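Local atomic coordinates of VMB-1 (Vibrio alginolyticus, PDB entry 6JV4), a protein that probably hydrolyses beta-lactam antibiotics to substituted beta-amino acids, as a zinc-dependent metallo-beta-lactamase of subclass B1. Residues Lys15-Tyr27 and Leu35-Thr47. Numbering follows the deposited sequence.
Sequences KKLSDNVYQHISY and LIGASGLVVINGT
His24 and Gly40 show how a glycine in a strand can make room for a ring from the strand beside it. With CG set between the backbone N and the carbonyl carbon (chi1 65°), the imidazole swings from CB over Gly40, whose CA lies 3.6 Å from the centroid of the His24 ring, a CH-pi contact on one face. CG stands above the Gly40 carbonyl, while CD2 reaches the peptide beyond, 3.5 Å from Leu41 N, and Val42 CG2 sits at the ring edge near CD2. CE1 comes closest to Gly40 CA. In the ring plane, a water 2.8 Å from His24 ND1 also bonds Ser26 OG, itself hydrogen-bonded to Trp56 N; His24 NE2 is hydrogen-bonded to Asp53 O, which fixes the ring's rotation. Strands 21-30 and 36-45 form an antiparallel hairpin in the N-terminal sheet of the metallo-beta-lactamase fold, and Ala38 and Ile36 bring the second strand beside the zinc ligands Asp86 and His205. On the other face Gln23, extended with CG anti to its N (chi1 -179°), donates from NE2 to Ser39 OG (2.9 Å), nearly straight at 167° and in its amide plane. Back on the His24 face, Ile44 CD1 touches Tyr22 CE2 at 3.7 Å, while Trp67 meets the tyrosine ring edge-to-face.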
ATOM      1  N   LYS A  15     -12.608   7.473  -2.220  1.00 14.73           N
ATOM      2  CA  LYS A  15     -12.418   8.792  -2.859  1.00 16.54           C
ATOM      3  C   LYS A  15     -11.961   8.507  -4.274  1.00 16.52           C
ATOM      4  O   LYS A  15     -11.049   7.700  -4.455  1.00 15.23           O
ATOM      5  CB  LYS A  15     -11.423   9.692  -2.113  1.00 19.55           C
ATOM      6  CG  LYS A  15     -11.946  10.178  -0.759  1.00 27.47           C
ATOM      7  CD  LYS A  15     -10.883  10.610   0.229  1.00 34.77           C
ATOM      8  CE  LYS A  15     -10.719  12.090   0.488  1.00 39.72           C
ATOM      9  NZ  LYS A  15      -9.957  12.268   1.760  1.00 37.27           N
ATOM     10  N   LYS A  16     -12.559   9.166  -5.245  1.00 15.99           N
ATOM     11  CA  LYS A  16     -12.105   9.021  -6.641  1.00 16.96           C
ATOM     12  C   LYS A  16     -10.875   9.907  -6.879  1.00 17.09           C
ATOM     13  O   LYS A  16     -10.925  11.104  -6.536  1.00 18.21           O
ATOM     14  CB  LYS A  16     -13.259   9.406  -7.553  1.00 18.43           C
ATOM     15  CG  LYS A  16     -12.933   9.214  -9.018  1.00 21.76           C
ATOM     16  CD  LYS A  16     -14.061   9.699  -9.918  1.00 25.10           C
ATOM     17  CE  LYS A  16     -14.020   9.022 -11.264  1.00 31.38           C
ATOM     18  NZ  LYS A  16     -14.866   9.761 -12.223  1.00 34.26           N
ATOM     19  N   LEU A  17      -9.790   9.329  -7.375  1.00 15.45           N
ATOM     20  CA  LEU A  17      -8.528  10.069  -7.666  1.00 16.80           C
ATOM     21  C   LEU A  17      -8.508  10.312  -9.182  1.00 19.07           C
ATOM     22  O   LEU A  17      -8.017  11.352  -9.606  1.00 20.35           O
ATOM     23  CB  LEU A  17      -7.266   9.308  -7.205  1.00 15.83           C
ATOM     24  CG  LEU A  17      -7.175   8.986  -5.712  1.00 14.65           C
ATOM     25  CD1 LEU A  17      -5.833   8.333  -5.379  1.00 14.46           C
ATOM     26  CD2 LEU A  17      -7.354  10.221  -4.860  1.00 15.43           C
ATOM     27  N   SER A  18      -9.039   9.386  -9.954  1.00 20.55           N
ATOM     28  CA  SER A  18      -9.167   9.538 -11.427  1.00 20.40           C
ATOM     29  C   SER A  18     -10.226   8.566 -11.897  1.00 21.08           C
ATOM     30  O   SER A  18     -10.721   7.793 -11.086  1.00 22.39           O
ATOM     31  CB  SER A  18      -7.825   9.324 -12.102  1.00 22.91           C
ATOM     32  OG  SER A  18      -7.461   7.937 -12.071  1.00 25.71           O
ATOM     33  N   ASP A  19     -10.599   8.579 -13.183  1.00 20.48           N
ATOM     34  CA  ASP A  19     -11.641   7.664 -13.697  1.00 21.69           C
ATOM     35  C   ASP A  19     -11.307   6.216 -13.393  1.00 18.92           C
ATOM     36  O   ASP A  19     -12.223   5.428 -13.232  1.00 20.89           O
ATOM     37  CB  ASP A  19     -11.791   7.808 -15.218  1.00 28.37           C
ATOM     38  CG  ASP A  19     -12.569   9.051 -15.579  1.00 30.46           C
ATOM     39  OD1 ASP A  19     -13.344   9.540 -14.721  1.00 31.27           O
ATOM     40  OD2 ASP A  19     -12.348   9.554 -16.681  1.00 36.46           O
ATOM     41  N   ASN A  20     -10.021   5.876 -13.341  1.00 16.95           N
ATOM     42  CA  ASN A  20      -9.607   4.458 -13.208  1.00 16.12           C
ATOM     43  C   ASN A  20      -9.046   4.174 -11.795  1.00 13.79           C
ATOM     44  O   ASN A  20      -8.593   3.060 -11.601  1.00 13.78           O
ATOM     45  CB  ASN A  20      -8.606   4.096 -14.296  1.00 17.51           C
ATOM     46  CG  ASN A  20      -9.246   4.195 -15.665  1.00 23.09           C
ATOM     47  OD1 ASN A  20     -10.308   3.629 -15.881  1.00 23.62           O
ATOM     48  ND2 ASN A  20      -8.632   4.946 -16.565  1.00 25.37           N
ATOM     49  N   VAL A  21      -8.937   5.176 -10.917  1.00 12.81           N
ATOM     50  CA  VAL A  21      -8.206   4.993  -9.631  1.00 11.63           C
ATOM     51  C   VAL A  21      -9.082   5.531  -8.500  1.00 11.12           C
ATOM     52  O   VAL A  21      -9.326   6.759  -8.472  1.00 13.07           O
ATOM     53  CB  VAL A  21      -6.814   5.658  -9.664  1.00 11.54           C
ATOM     54  CG1 VAL A  21      -6.021   5.382  -8.394  1.00 11.44           C
ATOM     55  CG2 VAL A  21      -5.978   5.168 -10.850  1.00 12.13           C
ATOM     56  N   TYR A  22      -9.392   4.678  -7.525  1.00 10.90           N
ATOM     57  CA  TYR A  22     -10.092   5.080  -6.299  1.00 11.41           C
ATOM     58  C   TYR A  22      -9.181   4.803  -5.112  1.00 11.29           C
ATOM     59  O   TYR A  22      -8.385   3.853  -5.163  1.00 10.46           O
ATOM     60  CB  TYR A  22     -11.401   4.317  -6.161  1.00 12.97           C
ATOM     61  CG  TYR A  22     -12.437   4.803  -7.146  1.00 15.96           C
ATOM     62  CD1 TYR A  22     -13.463   5.654  -6.752  1.00 18.58           C
ATOM     63  CD2 TYR A  22     -12.377   4.392  -8.466  1.00 19.24           C
ATOM     64  CE1 TYR A  22     -14.426   6.082  -7.662  1.00 21.42           C
ATOM     65  CE2 TYR A  22     -13.343   4.798  -9.383  1.00 21.49           C
ATOM     66  CZ  TYR A  22     -14.349   5.653  -8.978  1.00 22.91           C
ATOM     67  OH  TYR A  22     -15.283   6.041  -9.908  1.00 25.73           O
ATOM     68  N   GLN A  23      -9.274   5.680  -4.143  1.00 10.05           N
ATOM     69  CA  GLN A  23      -8.634   5.507  -2.850  1.00  9.21           C
ATOM     70  C   GLN A  23      -9.633   4.836  -1.915  1.00  9.65           C
ATOM     71  O   GLN A  23     -10.673   5.444  -1.622  1.00 10.71           O
ATOM     72  CB  GLN A  23      -8.193   6.870  -2.349  1.00  9.39           C
ATOM     73  CG  GLN A  23      -7.479   6.878  -0.997  1.00  9.40           C
ATOM     74  CD  GLN A  23      -7.210   8.306  -0.570  1.00 10.34           C
ATOM     75  OE1 GLN A  23      -7.638   9.259  -1.211  1.00 11.23           O
ATOM     76  NE2 GLN A  23      -6.489   8.511   0.512  1.00 10.30           N
ATOM     77  N   HIS A  24      -9.309   3.688  -1.350  1.00  9.24           N
ATOM     78  CA  HIS A  24     -10.121   3.085  -0.267  1.00  8.88           C
ATOM     79  C   HIS A  24      -9.533   3.449   1.094  1.00  9.19           C
ATOM     80  O   HIS A  24      -8.317   3.535   1.223  1.00  8.56           O
ATOM     81  CB  HIS A  24     -10.301   1.582  -0.389  1.00  9.58           C
ATOM     82  CG  HIS A  24      -9.103   0.700  -0.273  1.00  9.07           C
ATOM     83  ND1 HIS A  24      -8.515   0.361   0.965  1.00  8.77           N
ATOM     84  CD2 HIS A  24      -8.504  -0.068  -1.219  1.00  9.33           C
ATOM     85  CE1 HIS A  24      -7.539  -0.522   0.722  1.00  9.08           C
ATOM     86  NE2 HIS A  24      -7.545  -0.820  -0.596  1.00  8.88           N
ATOM     87  N   ILE A  25     -10.405   3.797   2.048  1.00  9.47           N
ATOM     88  CA  ILE A  25      -9.963   4.443   3.294  1.00 10.15           C
ATOM     89  C   ILE A  25     -10.627   3.719   4.469  1.00  9.87           C
ATOM     90  O   ILE A  25     -11.835   3.416   4.404  1.00 10.46           O
ATOM     91  CB  ILE A  25     -10.277   5.939   3.314  1.00 10.55           C
ATOM     92  CG1 ILE A  25      -9.769   6.620   2.037  1.00 11.25           C
ATOM     93  CG2 ILE A  25      -9.686   6.570   4.565  1.00 10.60           C
ATOM     94  CD1 ILE A  25     -10.156   8.049   1.916  1.00 13.23           C
ATOM     95  N   SER A  26      -9.839   3.419   5.484  1.00 10.51           N
ATOM     96  CA  SER A  26     -10.350   2.801   6.723  1.00 10.59           C
ATOM     97  C   SER A  26      -9.572   3.395   7.879  1.00 10.34           C
ATOM     98  O   SER A  26      -8.767   4.295   7.652  1.00 10.40           O
ATOM     99  CB  SER A  26     -10.360   1.306   6.650  1.00 13.84           C
ATOM    100  OG  SER A  26      -9.204   0.767   6.078  1.00 13.94           O
ATOM    101  N   TYR A  27      -9.853   2.996   9.121  1.00 10.29           N
ATOM    102  CA  TYR A  27      -9.101   3.532  10.260  1.00 11.47           C
ATOM    103  C   TYR A  27      -9.116   2.521  11.391  1.00 11.12           C
ATOM    104  O   TYR A  27      -9.973   1.618  11.396  1.00 12.05           O
ATOM    105  CB  TYR A  27      -9.645   4.888  10.674  1.00 12.42           C
ATOM    106  CG  TYR A  27     -10.975   4.832  11.353  1.00 14.28           C
ATOM    107  CD1 TYR A  27     -11.077   4.574  12.716  1.00 14.70           C
ATOM    108  CD2 TYR A  27     -12.151   5.020  10.634  1.00 17.43           C
ATOM    109  CE1 TYR A  27     -12.314   4.529  13.348  1.00 17.47           C
ATOM    110  CE2 TYR A  27     -13.389   4.956  11.248  1.00 18.35           C
ATOM    111  CZ  TYR A  27     -13.472   4.723  12.617  1.00 19.47           C
ATOM    112  OH  TYR A  27     -14.685   4.669  13.258  1.00 21.21           O
ATOM    113  N   LEU A  35      -6.064   6.948  16.978  1.00 14.28           N
ATOM    114  CA  LEU A  35      -6.821   6.653  15.732  1.00 13.74           C
ATOM    115  C   LEU A  35      -5.973   7.088  14.532  1.00 13.24           C
ATOM    116  O   LEU A  35      -5.517   8.258  14.465  1.00 14.27           O
ATOM    117  CB  LEU A  35      -8.155   7.393  15.755  1.00 15.63           C
ATOM    118  CG  LEU A  35      -9.221   6.825  16.679  1.00 19.37           C
ATOM    119  CD1 LEU A  35     -10.339   7.842  16.780  1.00 22.74           C
ATOM    120  CD2 LEU A  35      -9.713   5.501  16.207  1.00 19.87           C
ATOM    121  N   ILE A  36      -5.761   6.168  13.612  1.00 12.06           N
ATOM    122  CA  ILE A  36      -5.033   6.519  12.357  1.00 12.45           C
ATOM    123  C   ILE A  36      -5.804   5.973  11.157  1.00 11.33           C
ATOM    124  O   ILE A  36      -6.401   4.902  11.237  1.00 11.59           O
ATOM    125  CB  ILE A  36      -3.569   6.065  12.402  1.00 15.75           C
ATOM    126  CG1 ILE A  36      -3.442   4.564  12.564  1.00 16.89           C
ATOM    127  CG2 ILE A  36      -2.812   6.836  13.485  1.00 16.60           C
ATOM    128  CD1 ILE A  36      -2.013   4.027  12.419  1.00 19.15           C
ATOM    129  N   GLY A  37      -5.803   6.773  10.086  1.00 10.65           N
ATOM    130  CA  GLY A  37      -6.470   6.471   8.824  1.00  9.54           C
ATOM    131  C   GLY A  37      -5.512   5.660   7.950  1.00  9.25           C
ATOM    132  O   GLY A  37      -4.310   5.830   8.095  1.00  9.27           O
ATOM    133  N   ALA A  38      -6.037   4.768   7.129  1.00  8.59           N
ATOM    134  CA  ALA A  38      -5.201   3.929   6.241  1.00  9.60           C
ATOM    135  C   ALA A  38      -5.778   3.991   4.842  1.00 10.07           C
ATOM    136  O   ALA A  38      -7.014   3.875   4.684  1.00 10.07           O
ATOM    137  CB  ALA A  38      -5.185   2.527   6.732  1.00 10.86           C
ATOM    138  N   SER A  39      -4.914   4.099   3.839  1.00  8.73           N
ATOM    139  CA  SER A  39      -5.313   4.141   2.424  1.00  9.04           C
ATOM    140  C   SER A  39      -4.775   2.933   1.657  1.00  8.46           C
ATOM    141  O   SER A  39      -3.643   2.548   1.854  1.00  8.90           O
ATOM    142  CB  SER A  39      -4.795   5.373   1.748  1.00  9.38           C
ATOM    143  OG  SER A  39      -5.325   6.554   2.313  1.00 10.14           O
ATOM    144  N   GLY A  40      -5.593   2.440   0.743  1.00  8.21           N
ATOM    145  CA  GLY A  40      -5.108   1.627  -0.387  1.00  8.62           C
ATOM    146  C   GLY A  40      -5.777   2.138  -1.645  1.00  8.77           C
ATOM    147  O   GLY A  40      -6.488   3.194  -1.570  1.00  8.66           O
ATOM    148  N   LEU A  41      -5.662   1.399  -2.734  1.00  8.41           N
ATOM    149  CA  LEU A  41      -6.247   1.815  -4.015  1.00  7.99           C
ATOM    150  C   LEU A  41      -7.114   0.702  -4.598  1.00  8.33           C
ATOM    151  O   LEU A  41      -6.882  -0.480  -4.348  1.00  8.92           O
ATOM    152  CB  LEU A  41      -5.190   2.266  -5.017  1.00  8.27           C
ATOM    153  CG  LEU A  41      -4.254   3.404  -4.573  1.00  8.60           C
ATOM    154  CD1 LEU A  41      -3.275   3.683  -5.684  1.00  9.92           C
ATOM    155  CD2 LEU A  41      -5.022   4.677  -4.247  1.00  9.33           C
ATOM    156  N   VAL A  42      -8.010   1.128  -5.466  1.00  9.54           N
ATOM    157  CA  VAL A  42      -8.674   0.236  -6.445  1.00  9.71           C
ATOM    158  C   VAL A  42      -8.328   0.777  -7.820  1.00 10.18           C
ATOM    159  O   VAL A  42      -8.521   1.992  -8.039  1.00 10.44           O
ATOM    160  CB  VAL A  42     -10.188   0.162  -6.255  1.00 11.42           C
ATOM    161  CG1 VAL A  42     -10.807  -0.645  -7.355  1.00 11.60           C
ATOM    162  CG2 VAL A  42     -10.582  -0.397  -4.898  1.00 12.31           C
ATOM    163  N   VAL A  43      -7.736  -0.070  -8.637  1.00 10.46           N
ATOM    164  CA  VAL A  43      -7.329   0.298 -10.013  1.00 11.18           C
ATOM    165  C   VAL A  43      -8.232  -0.463 -10.968  1.00 12.36           C
ATOM    166  O   VAL A  43      -8.328  -1.718 -10.885  1.00 12.71           O
ATOM    167  CB  VAL A  43      -5.835   0.069 -10.261  1.00 11.39           C
ATOM    168  CG1 VAL A  43      -5.433   0.469 -11.684  1.00 12.22           C
ATOM    169  CG2 VAL A  43      -5.010   0.833  -9.253  1.00 11.53           C
ATOM    170  N   ILE A  44      -8.822   0.295 -11.891  1.00 13.31           N
ATOM    171  CA  ILE A  44      -9.801  -0.254 -12.875  1.00 14.99           C
ATOM    172  C   ILE A  44      -9.103  -0.281 -14.231  1.00 14.49           C
ATOM    173  O   ILE A  44      -8.547   0.767 -14.635  1.00 16.85           O
ATOM    174  CB  ILE A  44     -11.079   0.590 -12.910  1.00 16.13           C
ATOM    175  CG1 ILE A  44     -11.771   0.621 -11.550  1.00 19.16           C
ATOM    176  CG2 ILE A  44     -12.038   0.104 -14.012  1.00 17.61           C
ATOM    177  CD1 ILE A  44     -12.772   1.712 -11.427  1.00 21.71           C
ATOM    178  N   ASN A  45      -9.166  -1.444 -14.880  1.00 15.66           N
ATOM    179  CA  ASN A  45      -8.589  -1.739 -16.207  1.00 15.71           C
ATOM    180  C   ASN A  45      -9.682  -2.437 -17.037  1.00 16.33           C
ATOM    181  O   ASN A  45      -9.871  -3.650 -16.888  1.00 17.93           O
ATOM    182  CB  ASN A  45      -7.311  -2.573 -16.082  1.00 18.56           C
ATOM    183  CG  ASN A  45      -6.605  -2.804 -17.397  1.00 20.57           C
ATOM    184  OD1 ASN A  45      -6.554  -1.891 -18.196  1.00 23.38           O
ATOM    185  ND2 ASN A  45      -6.046  -3.983 -17.623  1.00 19.62           N
ATOM    186  N   GLY A  46     -10.391  -1.648 -17.852  1.00 21.47           N
ATOM    187  CA  GLY A  46     -11.574  -2.091 -18.617  1.00 20.71           C
ATOM    188  C   GLY A  46     -12.650  -2.520 -17.658  1.00 20.50           C
ATOM    189  O   GLY A  46     -13.131  -1.636 -16.909  1.00 24.35           O
ATOM    190  N   THR A  47     -13.007  -3.800 -17.640  1.00 19.98           N
ATOM    191  CA  THR A  47     -14.049  -4.322 -16.721  1.00 23.76           C
ATOM    192  C   THR A  47     -13.403  -5.042 -15.540  1.00 23.01           C
ATOM    193  O   THR A  47     -14.155  -5.658 -14.788  1.00 23.58           O
ATOM    194  CB  THR A  47     -15.057  -5.241 -17.416  1.00 25.17           C
ATOM    195  OG1 THR A  47     -14.325  -6.321 -17.980  1.00 26.00           O
ATOM    196  CG2 THR A  47     -15.852  -4.485 -18.454  1.00 30.56           C
TER
HETATM  197  O   HOH W   1      -9.969   1.263 -17.566  1.00 31.04           O
HETATM  198  O   HOH W   2      -8.128   1.241   3.578  1.00 10.81           O